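Local coordinates for ABC transporter substrate-binding protein (Rhizobium radiobacter, PDB 6TFX), which binds the mannityl opine mannopinic acid as the periplasmic solute-binding component of an ABC transporter that imports such opines into the bacterium, at residues P75-Q80 / G84-D89; I147-A152 / R163-G168. All coordinates share one frame; numbering follows the deposited sequence.

Contact 1. Residues P75-Q80 / G84-D89; sequences PDVKWQ and GNVTAD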
loop_
_atom_site.group_PDB
_atom_site.type_symbol
_atom_site.label_atom_id
_atom_site.label_comp_id
_atom_site.label_asym_id
_atom_site.label_seq_id
_atom_site.Cartn_x
_atom_site.Cartn_y
_atom_site.Cartn_z
ATOM N N PRO A 75 -18.451 2.008 24.410
ATOM C CA PRO A 75 -18.818 3.338 25.018
ATOM C C PRO A 75 -17.776 4.475 25.361
ATOM O O PRO A 75 -18.064 5.642 25.090
ATOM C CB PRO A 75 -19.510 2.936 26.335
ATOM C CG PRO A 75 -19.155 1.484 26.561
ATOM C CD PRO A 75 -19.036 0.900 25.189
ATOM N N ASP A 76 -16.707 4.159 26.103
ATOM C CA ASP A 76 -15.559 4.832 26.693
ATOM C C ASP A 76 -14.225 4.647 25.952
ATOM O O ASP A 76 -13.184 4.549 26.607
ATOM C CB ASP A 76 -15.424 4.392 28.179
ATOM C CG ASP A 76 -16.680 4.612 29.018
ATOM O OD1 ASP A 76 -17.272 5.723 28.932
ATOM O OD2 ASP A 76 -17.070 3.677 29.766
ATOM N N VAL A 77 -14.236 4.658 24.597
ATOM C CA VAL A 77 -12.992 4.656 23.822
ATOM C C VAL A 77 -12.638 6.131 23.784
ATOM O O VAL A 77 -13.473 6.944 23.384
ATOM C CB VAL A 77 -13.111 4.087 22.392
ATOM C CG1 VAL A 77 -11.813 4.294 21.607
ATOM C CG2 VAL A 77 -13.486 2.609 22.420
ATOM N N LYS A 78 -11.451 6.479 24.246
ATOM C CA LYS A 78 -11.041 7.874 24.314
ATOM C C LYS A 78 -10.106 8.272 23.180
ATOM O O LYS A 78 -9.164 7.531 22.846
ATOM C CB LYS A 78 -10.295 8.154 25.639
ATOM C CG LYS A 78 -10.967 7.624 26.903
ATOM C CD LYS A 78 -12.100 8.497 27.397
ATOM C CE LYS A 78 -12.729 7.870 28.615
ATOM N NZ LYS A 78 -13.979 8.566 29.005
ATOM N N TRP A 79 -10.297 9.490 22.664
ATOM C CA TRP A 79 -9.365 10.038 21.701
ATOM C C TRP A 79 -8.083 10.374 22.451
ATOM O O TRP A 79 -8.128 10.662 23.642
ATOM C CB TRP A 79 -9.911 11.349 21.111
ATOM C CG TRP A 79 -11.020 11.150 20.123
ATOM C CD1 TRP A 79 -12.311 11.580 20.234
ATOM C CD2 TRP A 79 -10.911 10.517 18.831
ATOM N NE1 TRP A 79 -13.012 11.269 19.079
ATOM C CE2 TRP A 79 -12.183 10.585 18.222
ATOM C CE3 TRP A 79 -9.863 9.871 18.144
ATOM C CZ2 TRP A 79 -12.442 10.017 16.956
ATOM C CZ3 TRP A 79 -10.113 9.321 16.892
ATOM C CH2 TRP A 79 -11.387 9.412 16.305
ATOM N N GLN A 80 -6.959 10.405 21.737
ATOM C CA GLN A 80 -5.705 10.883 22.314
ATOM C C GLN A 80 -5.844 12.401 22.560
ATOM O O GLN A 80 -6.693 13.042 21.949
ATOM C CB GLN A 80 -4.592 10.723 21.283
ATOM C CG GLN A 80 -4.172 9.257 21.091
ATOM C CD GLN A 80 -3.623 8.982 19.715
ATOM O OE1 GLN A 80 -3.343 9.892 18.922
ATOM N NE2 GLN A 80 -3.505 7.693 19.383
ATOM N N GLY A 84 -11.735 13.587 24.224
ATOM C CA GLY A 84 -12.871 12.905 24.839
ATOM C C GLY A 84 -13.275 11.596 24.198
ATOM O O GLY A 84 -12.478 10.958 23.505
ATOM N N ASN A 85 -14.521 11.176 24.458
ATOM C CA ASN A 85 -15.050 9.903 23.960
ATOM C C ASN A 85 -15.255 9.903 22.453
ATOM O O ASN A 85 -15.703 10.893 21.887
ATOM C CB ASN A 85 -16.391 9.571 24.639
ATOM C CG ASN A 85 -16.290 9.182 26.093
ATOM O OD1 ASN A 85 -15.285 8.641 26.548
ATOM N ND2 ASN A 85 -17.348 9.423 26.850
ATOM N N VAL A 86 -14.941 8.790 21.811
ATOM C CA VAL A 86 -15.198 8.627 20.375
ATOM C C VAL A 86 -16.713 8.396 20.230
ATOM O O VAL A 86 -17.274 7.517 20.904
ATOM C CB VAL A 86 -14.409 7.419 19.819
ATOM C CG1 VAL A 86 -14.676 7.254 18.321
ATOM C CG2 VAL A 86 -12.919 7.584 20.086
ATOM N N THR A 87 -17.356 9.143 19.332
ATOM C CA THR A 87 -18.809 9.025 19.155
ATOM C C THR A 87 -19.169 8.642 17.737
ATOM O O THR A 87 -18.352 8.773 16.819
ATOM C CB THR A 87 -19.517 10.371 19.459
ATOM O OG1 THR A 87 -19.149 11.322 18.451
ATOM C CG2 THR A 87 -19.220 10.894 20.868
ATOM N N ALA A 88 -20.439 8.280 17.549
ATOM C CA ALA A 88 -20.986 7.997 16.220
ATOM C C ALA A 88 -20.810 9.221 15.293
ATOM O O ALA A 88 -20.544 9.035 14.099
ATOM C CB ALA A 88 -22.456 7.636 16.330
ATOM N N ASP A 89 -20.876 10.480 15.838
ATOM C CA ASP A 89 -20.651 11.658 14.981
ATOM C C ASP A 89 -19.240 11.673 14.360
ATOM O O ASP A 89 -19.076 12.148 13.237
ATOM C CB ASP A 89 -20.900 12.958 15.761
ATOM C CG ASP A 89 -22.382 13.290 15.983
ATOM O OD1 ASP A 89 -23.257 12.597 15.392
ATOM O OD2 ASP A 89 -22.668 14.252 16.729
HETATM O O HOH W 1 -16.454 5.507 22.655
HETATM O O HOH W 2 -9.535 12.134 25.498
HETATM O O HOH W 3 -15.732 12.820 20.133
#
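Lys78 and Asn85 face each other in a single antiparallel beta bridge, which pinches the loop between strand 68-73 and helix 88-98 of this family 5 solute-binding protein. Two backbone hydrogen bonds define it: Val86 N to Val77 O (2.8 Å) and Trp79 N to Gly84 O, the latter almost straight at 178°. Two waters join the backbones further, one accepting from Gly84 N and donating to Trp79 O, another accepting from Val77 N and able to donate to Val86 O. On the outer side the Lys78 and Asn85 side chains run side by side. The lysine chain bends at chi2 (-79°), bringing NZ within a 2.8 Å hydrogen bond of Asn85 OD1, the donor tilted 20° from the carbonyl plane. On the buried side Val77, Trp79 and Val86 pack together. Val86 stands roughly at right angles to Trp79 and sets CG2 over one indole face, a CH-pi contact 3.7 Å from the five-membered ring centroid; the same methyl touches Val77 CG1 at 3.8 Å. Asp90 accepts the main hydrogen bond of the indole N-H and also bonds Thr87 N, at the N-cap of helix 88-98. At the indole edge, in plane, a water makes a weak 3.3 Å bond with Trp79 NE1 and donates to Asn85 O at 2.6 Å.

Contact 2. Residues I147-A152 / R163-G168; sequences IIPKKA and RPVGFG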
loop_
_atom_site.group_PDB
_atom_site.type_symbol
_atom_site.label_atom_id
_atom_site.label_comp_id
_atom_site.label_asym_id
_atom_site.label_seq_id
_atom_site.Cartn_x
_atom_site.Cartn_y
_atom_site.Cartn_z
ATOM N N ILE A 147 -10.692 5.956 11.665
ATOM C CA ILE A 147 -11.576 6.988 12.197
ATOM C C ILE A 147 -10.760 8.130 12.791
ATOM O O ILE A 147 -9.840 7.904 13.567
ATOM C CB ILE A 147 -12.583 6.397 13.213
ATOM C CG1 ILE A 147 -13.343 5.178 12.631
ATOM C CG2 ILE A 147 -13.550 7.471 13.762
ATOM C CD1 ILE A 147 -14.147 5.436 11.309
ATOM N N ILE A 148 -11.136 9.355 12.435
ATOM C CA ILE A 148 -10.493 10.566 12.960
ATOM C C ILE A 148 -11.514 11.442 13.735
ATOM O O ILE A 148 -12.726 11.273 13.536
ATOM C CB ILE A 148 -9.738 11.378 11.878
ATOM C CG1 ILE A 148 -10.712 12.145 10.945
ATOM C CG2 ILE A 148 -8.781 10.471 11.092
ATOM C CD1 ILE A 148 -10.024 13.022 9.889
ATOM N N PRO A 149 -11.041 12.382 14.590
ATOM C CA PRO A 149 -11.987 13.178 15.387
ATOM C C PRO A 149 -12.507 14.372 14.609
ATOM O O PRO A 149 -11.724 15.156 14.080
ATOM C CB PRO A 149 -11.178 13.603 16.629
ATOM C CG PRO A 149 -9.777 13.109 16.406
ATOM C CD PRO A 149 -9.645 12.679 14.979
ATOM N N LYS A 150 -13.838 14.504 14.554
ATOM C CA LYS A 150 -14.504 15.613 13.884
ATOM C C LYS A 150 -13.944 16.950 14.385
ATOM O O LYS A 150 -13.539 17.777 13.571
ATOM C CB LYS A 150 -16.016 15.531 14.168
ATOM C CG LYS A 150 -16.881 16.510 13.379
ATOM C CD LYS A 150 -18.335 16.264 13.760
ATOM C CE LYS A 150 -19.333 17.039 12.943
ATOM N NZ LYS A 150 -20.727 16.679 13.339
ATOM N N LYS A 151 -13.902 17.152 15.714
ATOM C CA LYS A 151 -13.425 18.437 16.283
ATOM C C LYS A 151 -11.977 18.745 15.961
ATOM O O LYS A 151 -11.653 19.901 15.645
ATOM C CB LYS A 151 -13.599 18.480 17.799
ATOM C CG LYS A 151 -15.032 18.413 18.313
ATOM C CD LYS A 151 -15.145 18.927 19.765
ATOM C CE LYS A 151 -14.418 18.153 20.854
ATOM N NZ LYS A 151 -15.017 18.391 22.191
ATOM N N ALA A 152 -11.104 17.732 16.026
ATOM C CA ALA A 152 -9.682 17.942 15.752
ATOM C C ALA A 152 -9.434 18.273 14.293
ATOM O O ALA A 152 -8.677 19.202 13.993
ATOM C CB ALA A 152 -8.881 16.729 16.170
ATOM N N ARG A 163 -0.078 16.998 12.767
ATOM C CA ARG A 163 -0.466 16.990 14.189
ATOM C C ARG A 163 -1.668 16.045 14.310
ATOM O O ARG A 163 -2.792 16.500 14.575
ATOM C CB ARG A 163 -0.817 18.406 14.653
ATOM C CG ARG A 163 0.390 19.345 14.695
ATOM C CD ARG A 163 0.007 20.745 15.152
ATOM N NE ARG A 163 -0.577 20.755 16.495
ATOM C CZ ARG A 163 -1.670 21.434 16.833
ATOM N NH1 ARG A 163 -2.304 22.183 15.935
ATOM N NH2 ARG A 163 -2.131 21.382 18.073
ATOM N N PRO A 164 -1.471 14.735 14.023
ATOM C CA PRO A 164 -2.616 13.814 13.991
ATOM C C PRO A 164 -3.158 13.486 15.368
ATOM O O PRO A 164 -2.426 13.559 16.368
ATOM C CB PRO A 164 -2.030 12.557 13.340
ATOM C CG PRO A 164 -0.592 12.567 13.757
ATOM C CD PRO A 164 -0.214 14.025 13.678
ATOM N N VAL A 165 -4.435 13.074 15.403
ATOM C CA VAL A 165 -5.094 12.671 16.643
ATOM C C VAL A 165 -5.876 11.425 16.314
ATOM O O VAL A 165 -6.748 11.470 15.453
ATOM C CB VAL A 165 -6.059 13.746 17.196
ATOM C CG1 VAL A 165 -6.753 13.248 18.470
ATOM C CG2 VAL A 165 -5.336 15.069 17.448
ATOM N N GLY A 166 -5.553 10.317 16.966
ATOM C CA GLY A 166 -6.295 9.070 16.768
ATOM C C GLY A 166 -6.704 8.455 18.093
ATOM O O GLY A 166 -6.571 9.107 19.136
ATOM N N PHE A 167 -7.287 7.240 18.055
ATOM C CA PHE A 167 -7.604 6.530 19.306
ATOM C C PHE A 167 -6.755 5.258 19.439
ATOM O O PHE A 167 -6.972 4.448 20.352
ATOM C CB PHE A 167 -9.110 6.247 19.501
ATOM C CG PHE A 167 -9.765 5.382 18.464
ATOM C CD1 PHE A 167 -9.538 4.010 18.433
ATOM C CD2 PHE A 167 -10.678 5.920 17.570
ATOM C CE1 PHE A 167 -10.174 3.206 17.479
ATOM C CE2 PHE A 167 -11.324 5.117 16.634
ATOM C CZ PHE A 167 -11.044 3.769 16.575
ATOM N N GLY A 168 -5.772 5.128 18.558
ATOM C CA GLY A 168 -4.832 4.010 18.524
ATOM C C GLY A 168 -3.895 4.001 19.724
ATOM O O GLY A 168 -3.912 4.918 20.576
HETATM O O HOH W 4 -8.400 6.308 15.386
#
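The N-terminal end of helix 150-156 packs on the loop that returns from it towards strand 170-176, with Pro149 and Ala152 meeting Val165. Both valine methyls are used: Val165 CG1, anti to the backbone N (chi1 178°), lies 3.7 Å from Pro149 CG, while Val165 CG2 approaches Ala152 CB at 4.1 Å. The proline ring and the valine branch lie aslant, and Pro149 CD sits 3.2 Å from Val165 O. That carbonyl oxygen is buried with no hydrogen-bonding partner, its nearest neighbours here being carbons of the proline ring. Pro149 occupies the N-cap position, and Ala152 in the first turn of the helix also faces Val165; Asp90 of helix 88-98 accepts from Lys150 N in this turn. No direct hydrogen bond joins the two segments. Instead, one water donates to Ile147 O at 2.8 Å and accepts from Phe167 N at 3.0 Å. The same water lies 3.2 Å above the plane of the Phe167 ring, displaced towards its rim. With chi1 at 61°, Phe167 CG is held between the backbone N and carbonyl carbon, and the ring reaches back to Ile147, whose CB approaches Phe167 CE2 obliquely at 3.9 Å.

Overall arrangement
From the N terminus, the chain leaves strand 68-73, and contact 1 closes a tight loop just before helix 88-98. It then passes through strands 113-118 and 123-128, which share a four-stranded antiparallel sheet with 68-73, and helix 135-138 before contact 2 brings the loop after helix 150-156 back to that helix's start. The two closures therefore follow in series, neither enclosing nor crossing the other, with centres about 10 Å apart. Gln80 links them directly: its backbone N probably bonds Gly166 O, and its NE2 probably bonds Gly168 O. Trp79 is wedged alongside, its CH2 packing on the Ile148-Pro149 peptide and its ring meeting Phe167. The start of helix 88-98 is thus tied to that of helix 150-156.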